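Local coordinates for Mlr6093 protein (Mesorhizobium loti, PDB 2QJ8) that is probably a zinc-dependent hydrolase of the succinylglutamate desuccinylase/aspartoacylase family, acting on amide or ester bonds, at residues 99-112 against 117-131. Residues are numbered along the deposited sequence; the frame is centred on the assembly and turned at random.
Sequences TPIDGKNLNRVFPG and SVSERIADAISRLLL
With CG of D102 set between its own backbone N and carbonyl carbon (chi1 62°), the carboxylate reaches the first turn of helix 118-129, where S119 turns OG back beside its own backbone N (chi1 -52°). S119 N donates to D102 OD2 over 2.9 Å, tilted 36° above the carboxylate plane, and S119 OG sits 2.6 Å from both D102 OD1 and OD2, straddling the carboxylate. D102 OD1 accepts from K104 N, closing an Asx turn, while T99 OG1 sits 2.9 Å from S119 OG. K104, extended beyond CG, runs past S117 to a weakly hydrogen-bonded salt bridge, NZ to E120 OE2. Farther along, L106 CD1 packs on I122 CB, and A123 CB lies over one face of the F110 ring, 3.8 Å from its centroid, in a CH-pi contact; I126 CG2 meets the ring edge in plane. A water donates to both P111 O and D124 OD1. Replacing D102 by alanine would probably leave S119 N and K104 N without their carboxylate acceptor. The loop is thus tied to the helix it precedes by a carboxylate near the N-terminal end of helix 118-129, where the helix dipole probably favours negative charge, and by apolar packing beyond.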
ATOM      1  N   THR A  99      17.564  -2.359   0.115  1.00 28.11           N
ATOM      2  CA  THR A  99      18.254  -3.474   0.714  1.00 28.02           C
ATOM      3  C   THR A  99      18.442  -3.237   2.219  1.00 28.69           C
ATOM      4  O   THR A  99      19.052  -2.245   2.613  1.00 29.30           O
ATOM      5  CB  THR A  99      19.602  -3.681   0.026  1.00 28.78           C
ATOM      6  OG1 THR A  99      19.400  -3.726  -1.385  1.00 27.15           O
ATOM      7  CG2 THR A  99      20.290  -4.969   0.505  1.00 20.25           C
ATOM      8  N   PRO A 100      17.883  -4.130   3.064  1.00 29.75           N
ATOM      9  CA  PRO A 100      18.008  -3.911   4.498  1.00 29.21           C
ATOM     10  C   PRO A 100      19.424  -4.024   5.079  1.00 30.21           C
ATOM     11  O   PRO A 100      19.700  -3.382   6.094  1.00 31.13           O
ATOM     12  CB  PRO A 100      17.098  -4.992   5.086  1.00 30.81           C
ATOM     13  CG  PRO A 100      17.061  -6.052   4.069  1.00 29.86           C
ATOM     14  CD  PRO A 100      17.087  -5.337   2.771  1.00 25.68           C
ATOM     15  N   ILE A 101      20.312  -4.796   4.449  1.00 28.67           N
ATOM     16  CA  ILE A 101      21.676  -4.969   4.986  1.00 29.13           C
ATOM     17  C   ILE A 101      22.547  -3.725   4.871  1.00 27.92           C
ATOM     18  O   ILE A 101      23.177  -3.314   5.857  1.00 22.69           O
ATOM     19  CB  ILE A 101      22.404  -6.172   4.325  1.00 29.28           C
ATOM     20  CG1 ILE A 101      21.707  -7.477   4.742  1.00 33.76           C
ATOM     21  CG2 ILE A 101      23.873  -6.238   4.741  1.00 31.62           C
ATOM     22  CD1 ILE A 101      22.343  -8.709   4.164  1.00 32.45           C
ATOM     23  N   ASP A 102      22.580  -3.135   3.673  1.00 27.74           N
ATOM     24  CA  ASP A 102      23.432  -1.957   3.393  1.00 26.94           C
ATOM     25  C   ASP A 102      22.691  -0.624   3.222  1.00 27.67           C
ATOM     26  O   ASP A 102      23.336   0.410   3.079  1.00 24.90           O
ATOM     27  CB  ASP A 102      24.385  -2.232   2.199  1.00 26.91           C
ATOM     28  CG  ASP A 102      23.672  -2.510   0.897  1.00 17.73           C
ATOM     29  OD1 ASP A 102      22.442  -2.538   0.862  1.00 31.11           O
ATOM     30  OD2 ASP A 102      24.362  -2.754  -0.110  1.00 20.68           O
ATOM     31  N   GLY A 103      21.358  -0.659   3.207  1.00 29.11           N
ATOM     32  CA  GLY A 103      20.530   0.542   3.036  1.00 29.35           C
ATOM     33  C   GLY A 103      20.483   1.095   1.621  1.00 29.90           C
ATOM     34  O   GLY A 103      19.829   2.113   1.401  1.00 31.64           O
ATOM     35  N   LYS A 104      21.093   0.406   0.644  1.00 29.91           N
ATOM     36  CA  LYS A 104      21.214   0.932  -0.713  1.00 26.33           C
ATOM     37  C   LYS A 104      20.086   0.498  -1.623  1.00 26.95           C
ATOM     38  O   LYS A 104      19.512  -0.596  -1.507  1.00 29.93           O
ATOM     39  CB  LYS A 104      22.575   0.565  -1.343  1.00 24.60           C
ATOM     40  CG  LYS A 104      23.792   0.988  -0.509  1.00 25.14           C
ATOM     41  CD  LYS A 104      25.154   0.582  -1.105  1.00 28.20           C
ATOM     42  CE  LYS A 104      26.269   1.066  -0.187  1.00 25.76           C
ATOM     43  NZ  LYS A 104      27.623   0.527  -0.519  1.00 26.46           N
ATOM     44  N   ASN A 105      19.753   1.403  -2.522  1.00 27.62           N
ATOM     45  CA  ASN A 105      18.785   1.185  -3.591  1.00 26.75           C
ATOM     46  C   ASN A 105      19.603   0.532  -4.680  1.00 25.77           C
ATOM     47  O   ASN A 105      20.495   1.149  -5.282  1.00 29.58           O
ATOM     48  CB  ASN A 105      18.172   2.523  -4.002  1.00 28.43           C
ATOM     49  CG  ASN A 105      17.252   2.446  -5.212  1.00 30.79           C
ATOM     50  OD1 ASN A 105      17.086   1.419  -5.882  1.00 43.07           O
ATOM     51  ND2 ASN A 105      16.604   3.559  -5.469  1.00 39.06           N
ATOM     52  N   LEU A 106      19.325  -0.750  -4.867  1.00 26.40           N
ATOM     53  CA  LEU A 106      20.020  -1.628  -5.797  1.00 29.58           C
ATOM     54  C   LEU A 106      20.129  -1.070  -7.224  1.00 31.12           C
ATOM     55  O   LEU A 106      21.167  -1.219  -7.883  1.00 31.69           O
ATOM     56  CB  LEU A 106      19.326  -3.010  -5.785  1.00 29.12           C
ATOM     57  CG  LEU A 106      19.762  -4.090  -6.770  1.00 32.45           C
ATOM     58  CD1 LEU A 106      21.225  -4.394  -6.545  1.00 31.90           C
ATOM     59  CD2 LEU A 106      18.899  -5.361  -6.612  1.00 32.06           C
ATOM     60  N   ASN A 107      19.053  -0.449  -7.673  1.00 38.11           N
ATOM     61  CA  ASN A 107      18.983   0.172  -8.988  1.00 42.39           C
ATOM     62  C   ASN A 107      19.988   1.317  -9.133  1.00 40.71           C
ATOM     63  O   ASN A 107      20.725   1.329 -10.130  1.00 41.71           O
ATOM     64  CB  ASN A 107      17.545   0.627  -9.278  1.00 43.87           C
ATOM     65  CG  ASN A 107      17.355   1.155 -10.691  1.00 51.44           C
ATOM     66  OD1 ASN A 107      17.781   2.265 -11.019  1.00 58.64           O
ATOM     67  ND2 ASN A 107      16.651   0.386 -11.516  1.00 53.78           N
ATOM     68  N   ARG A 108      20.072   2.222  -8.144  1.00 38.12           N
ATOM     69  CA  ARG A 108      21.013   3.356  -8.272  0.50 37.37           C
ATOM     70  C   ARG A 108      22.490   2.988  -8.152  1.00 36.25           C
ATOM     71  O   ARG A 108      23.341   3.787  -8.573  1.00 32.30           O
ATOM     72  CB  ARG A 108      20.699   4.606  -7.407  0.50 38.91           C
ATOM     73  CG  ARG A 108      20.577   4.408  -5.924  0.50 39.11           C
ATOM     74  CD  ARG A 108      20.833   5.681  -5.079  0.50 38.66           C
ATOM     75  NE  ARG A 108      20.224   5.576  -3.739  0.50 40.68           N
ATOM     76  CZ  ARG A 108      20.666   4.831  -2.711  0.50 35.47           C
ATOM     77  NH1 ARG A 108      21.758   4.053  -2.797  0.50 16.13           N
ATOM     78  NH2 ARG A 108      19.973   4.831  -1.568  0.50 41.03           N
ATOM     79  N   VAL A 109      22.818   1.790  -7.644  1.00 33.64           N
ATOM     80  CA  VAL A 109      24.239   1.374  -7.521  1.00 31.50           C
ATOM     81  C   VAL A 109      24.835   0.653  -8.747  1.00 30.69           C
ATOM     82  O   VAL A 109      26.038   0.438  -8.769  1.00 33.27           O
ATOM     83  CB  VAL A 109      24.501   0.530  -6.255  1.00 28.85           C
ATOM     84  CG1 VAL A 109      23.923   1.243  -5.024  1.00 32.31           C
ATOM     85  CG2 VAL A 109      23.955  -0.853  -6.405  1.00 27.01           C
ATOM     86  N   PHE A 110      24.030   0.294  -9.757  1.00 32.62           N
ATOM     87  CA  PHE A 110      24.554  -0.360 -10.988  1.00 31.98           C
ATOM     88  C   PHE A 110      25.663   0.477 -11.618  1.00 31.01           C
ATOM     89  O   PHE A 110      25.558   1.689 -11.606  1.00 29.62           O
ATOM     90  CB  PHE A 110      23.467  -0.608 -12.060  1.00 34.44           C
ATOM     91  CG  PHE A 110      22.806  -1.955 -11.963  1.00 29.27           C
ATOM     92  CD1 PHE A 110      21.887  -2.205 -10.953  1.00 39.38           C
ATOM     93  CD2 PHE A 110      23.063  -2.935 -12.895  1.00 35.47           C
ATOM     94  CE1 PHE A 110      21.257  -3.420 -10.837  1.00 39.34           C
ATOM     95  CE2 PHE A 110      22.435  -4.163 -12.825  1.00 37.75           C
ATOM     96  CZ  PHE A 110      21.523  -4.418 -11.783  1.00 44.66           C
ATOM     97  N   PRO A 111      26.725  -0.165 -12.160  1.00 30.52           N
ATOM     98  CA  PRO A 111      26.958  -1.597 -12.305  1.00 30.21           C
ATOM     99  C   PRO A 111      27.554  -2.311 -11.062  1.00 29.32           C
ATOM    100  O   PRO A 111      28.023  -3.436 -11.184  1.00 32.87           O
ATOM    101  CB  PRO A 111      27.927  -1.628 -13.492  1.00 28.07           C
ATOM    102  CG  PRO A 111      28.831  -0.462 -13.185  1.00 33.16           C
ATOM    103  CD  PRO A 111      27.909   0.597 -12.606  1.00 33.41           C
ATOM    104  N   GLY A 112      27.524  -1.693  -9.887  1.00 31.05           N
ATOM    105  CA  GLY A 112      28.120  -2.282  -8.685  1.00 31.23           C
ATOM    106  C   GLY A 112      29.611  -2.593  -8.746  1.00 31.74           C
ATOM    107  O   GLY A 112      30.343  -2.034  -9.565  1.00 31.62           O
ATOM    108  N   SER A 117      29.492  -3.750  -0.964  1.00 28.02           N
ATOM    109  CA  SER A 117      28.428  -4.231  -0.078  1.00 28.48           C
ATOM    110  C   SER A 117      27.420  -5.141  -0.847  1.00 27.66           C
ATOM    111  O   SER A 117      27.479  -5.234  -2.073  1.00 27.32           O
ATOM    112  CB  SER A 117      27.710  -3.027   0.495  1.00 26.95           C
ATOM    113  OG  SER A 117      27.103  -2.359  -0.584  1.00 26.96           O
ATOM    114  N   VAL A 118      26.465  -5.766  -0.151  1.00 28.02           N
ATOM    115  CA  VAL A 118      25.542  -6.735  -0.812  1.00 27.55           C
ATOM    116  C   VAL A 118      24.833  -6.174  -2.052  1.00 27.16           C
ATOM    117  O   VAL A 118      24.836  -6.826  -3.075  1.00 27.88           O
ATOM    118  CB  VAL A 118      24.527  -7.444   0.165  1.00 27.97           C
ATOM    119  CG1 VAL A 118      23.491  -6.459   0.747  1.00 24.80           C
ATOM    120  CG2 VAL A 118      23.838  -8.615  -0.555  1.00 24.55           C
ATOM    121  N   SER A 119      24.268  -4.970  -1.978  1.00 29.27           N
ATOM    122  CA  SER A 119      23.596  -4.350  -3.146  1.00 29.91           C
ATOM    123  C   SER A 119      24.513  -4.224  -4.369  1.00 28.62           C
ATOM    124  O   SER A 119      24.103  -4.511  -5.500  1.00 24.98           O
ATOM    125  CB  SER A 119      23.029  -2.973  -2.815  1.00 28.61           C
ATOM    126  OG  SER A 119      22.232  -3.047  -1.654  1.00 30.32           O
ATOM    127  N   GLU A 120      25.756  -3.848  -4.105  1.00 26.91           N
ATOM    128  CA  GLU A 120      26.797  -3.693  -5.127  1.00 29.20           C
ATOM    129  C   GLU A 120      27.217  -5.025  -5.751  1.00 28.39           C
ATOM    130  O   GLU A 120      27.487  -5.075  -6.959  1.00 27.43           O
ATOM    131  CB  GLU A 120      28.026  -3.004  -4.532  1.00 27.54           C
ATOM    132  CG  GLU A 120      27.762  -1.633  -3.923  1.00 35.16           C
ATOM    133  CD  GLU A 120      29.012  -1.058  -3.362  1.00 39.09           C
ATOM    134  OE1 GLU A 120      29.781  -0.456  -4.137  1.00 54.14           O
ATOM    135  OE2 GLU A 120      29.229  -1.194  -2.143  1.00 42.78           O
ATOM    136  N   ARG A 121      27.283  -6.095  -4.938  1.00 28.04           N
ATOM    137  CA  ARG A 121      27.581  -7.445  -5.461  1.00 26.68           C
ATOM    138  C   ARG A 121      26.418  -7.998  -6.296  1.00 27.80           C
ATOM    139  O   ARG A 121      26.659  -8.689  -7.294  1.00 27.83           O
ATOM    140  CB  ARG A 121      27.965  -8.437  -4.349  1.00 26.89           C
ATOM    141  CG  ARG A 121      29.184  -8.000  -3.528  1.00 23.60           C
ATOM    142  CD  ARG A 121      29.784  -9.138  -2.671  1.00 27.20           C
ATOM    143  NE  ARG A 121      28.831  -9.706  -1.719  1.00 26.16           N
ATOM    144  CZ  ARG A 121      28.433  -9.139  -0.583  1.00 21.31           C
ATOM    145  NH1 ARG A 121      28.876  -7.956  -0.215  1.00 29.47           N
ATOM    146  NH2 ARG A 121      27.573  -9.768   0.199  1.00 30.41           N
ATOM    147  N   ILE A 122      25.171  -7.705  -5.901  1.00 27.07           N
ATOM    148  CA  ILE A 122      24.004  -8.121  -6.695  1.00 27.60           C
ATOM    149  C   ILE A 122      24.047  -7.446  -8.066  1.00 27.63           C
ATOM    150  O   ILE A 122      23.882  -8.121  -9.087  1.00 29.80           O
ATOM    151  CB  ILE A 122      22.642  -7.825  -6.001  1.00 26.91           C
ATOM    152  CG1 ILE A 122      22.513  -8.669  -4.709  1.00 28.18           C
ATOM    153  CG2 ILE A 122      21.422  -8.152  -6.995  1.00 23.67           C
ATOM    154  CD1 ILE A 122      21.469  -8.195  -3.748  1.00 26.84           C
ATOM    155  N   ALA A 123      24.291  -6.132  -8.061  1.00 27.42           N
ATOM    156  CA  ALA A 123      24.364  -5.318  -9.275  1.00 28.47           C
ATOM    157  C   ALA A 123      25.511  -5.813 -10.178  1.00 28.41           C
ATOM    158  O   ALA A 123      25.314  -5.966 -11.377  1.00 28.96           O
ATOM    159  CB  ALA A 123      24.530  -3.830  -8.922  1.00 26.67           C
ATOM    160  N   ASP A 124      26.676  -6.088  -9.589  1.00 26.56           N
ATOM    161  CA  ASP A 124      27.819  -6.665 -10.294  1.00 26.08           C
ATOM    162  C   ASP A 124      27.535  -8.025 -10.953  1.00 29.84           C
ATOM    163  O   ASP A 124      27.969  -8.233 -12.083  1.00 32.70           O
ATOM    164  CB  ASP A 124      28.997  -6.778  -9.343  1.00 29.12           C
ATOM    165  CG  ASP A 124      30.222  -7.363 -10.000  1.00 28.37           C
ATOM    166  OD1 ASP A 124      30.828  -6.704 -10.857  1.00 33.20           O
ATOM    167  OD2 ASP A 124      30.552  -8.504  -9.660  1.00 29.29           O
ATOM    168  N   ALA A 125      26.782  -8.907 -10.269  1.00 26.35           N
ATOM    169  CA  ALA A 125      26.419 -10.227 -10.771  1.00 24.86           C
ATOM    170  C   ALA A 125      25.517 -10.137 -11.986  1.00 23.81           C
ATOM    171  O   ALA A 125      25.735 -10.854 -12.953  1.00 24.55           O
ATOM    172  CB  ALA A 125      25.702 -11.056  -9.673  1.00 22.89           C
ATOM    173  N   ILE A 126      24.513  -9.257 -11.925  1.00 23.14           N
ATOM    174  CA  ILE A 126      23.568  -9.024 -13.026  1.00 26.09           C
ATOM    175  C   ILE A 126      24.295  -8.402 -14.223  1.00 25.73           C
ATOM    176  O   ILE A 126      24.042  -8.773 -15.380  1.00 27.83           O
ATOM    177  CB  ILE A 126      22.368  -8.119 -12.561  1.00 25.63           C
ATOM    178  CG1 ILE A 126      21.495  -8.877 -11.541  1.00 28.91           C
ATOM    179  CG2 ILE A 126      21.517  -7.664 -13.742  1.00 24.33           C
ATOM    180  CD1 ILE A 126      20.568  -7.978 -10.715  1.00 28.98           C
ATOM    181  N   SER A 127      25.178  -7.462 -13.924  1.00 23.65           N
ATOM    182  CA  SER A 127      25.967  -6.737 -14.915  1.00 28.10           C
ATOM    183  C   SER A 127      26.999  -7.586 -15.637  1.00 29.02           C
ATOM    184  O   SER A 127      27.233  -7.370 -16.825  1.00 30.66           O
ATOM    185  CB  SER A 127      26.652  -5.525 -14.276  1.00 28.19           C
ATOM    186  OG  SER A 127      25.678  -4.650 -13.710  1.00 36.30           O
ATOM    187  N   ARG A 128      27.623  -8.528 -14.935  1.00 29.83           N
ATOM    188  CA  ARG A 128      28.585  -9.429 -15.560  1.00 29.26           C
ATOM    189  C   ARG A 128      27.956 -10.614 -16.311  1.00 30.80           C
ATOM    190  O   ARG A 128      28.448 -10.985 -17.385  1.00 31.31           O
ATOM    191  CB  ARG A 128      29.633  -9.888 -14.545  1.00 31.45           C
ATOM    192  CG  ARG A 128      30.630  -8.799 -14.241  1.00 34.33           C
ATOM    193  CD  ARG A 128      31.425  -9.024 -12.986  1.00 37.16           C
ATOM    194  NE  ARG A 128      32.197 -10.270 -12.996  1.00 41.62           N
ATOM    195  CZ  ARG A 128      32.903 -10.743 -11.957  1.00 45.93           C
ATOM    196  NH1 ARG A 128      32.943 -10.078 -10.808  1.00 42.29           N
ATOM    197  NH2 ARG A 128      33.575 -11.900 -12.061  1.00 42.69           N
ATOM    198  N   LEU A 129      26.852 -11.157 -15.792  1.00 28.49           N
ATOM    199  CA  LEU A 129      26.233 -12.365 -16.344  1.00 29.70           C
ATOM    200  C   LEU A 129      24.998 -12.231 -17.217  1.00 29.07           C
ATOM    201  O   LEU A 129      24.749 -13.110 -18.047  1.00 31.35           O
ATOM    202  CB  LEU A 129      25.919 -13.324 -15.190  1.00 27.86           C
ATOM    203  CG  LEU A 129      27.216 -13.823 -14.535  1.00 30.88           C
ATOM    204  CD1 LEU A 129      27.033 -14.144 -13.107  1.00 43.48           C
ATOM    205  CD2 LEU A 129      27.751 -15.015 -15.345  1.00 32.20           C
ATOM    206  N   LEU A 130      24.197 -11.194 -17.012  1.00 28.80           N
ATOM    207  CA  LEU A 130      22.917 -11.078 -17.740  1.00 27.87           C
ATOM    208  C   LEU A 130      22.892  -9.930 -18.725  1.00 28.23           C
ATOM    209  O   LEU A 130      22.513 -10.128 -19.874  1.00 29.88           O
ATOM    210  CB  LEU A 130      21.764 -10.964 -16.748  1.00 29.94           C
ATOM    211  CG  LEU A 130      21.596 -12.086 -15.708  1.00 31.07           C
ATOM    212  CD1 LEU A 130      20.359 -11.762 -14.831  1.00 24.32           C
ATOM    213  CD2 LEU A 130      21.417 -13.465 -16.332  1.00 24.76           C
ATOM    214  N   LEU A 131      23.363  -8.760 -18.311  1.00 27.84           N
ATOM    215  CA  LEU A 131      23.363  -7.589 -19.190  1.00 28.36           C
ATOM    216  C   LEU A 131      24.098  -7.749 -20.512  1.00 27.24           C
ATOM    217  O   LEU A 131      23.595  -7.263 -21.517  1.00 28.71           O
ATOM    218  CB  LEU A 131      23.844  -6.330 -18.461  1.00 26.29           C
ATOM    219  CG  LEU A 131      23.001  -5.885 -17.273  1.00 30.09           C
ATOM    220  CD1 LEU A 131      23.488  -4.505 -16.855  1.00 29.45           C
ATOM    221  CD2 LEU A 131      21.522  -5.873 -17.607  1.00 29.47           C
TER
HETATM  222  O   HOH W   1      30.234  -4.317 -12.328  1.00 31.69           O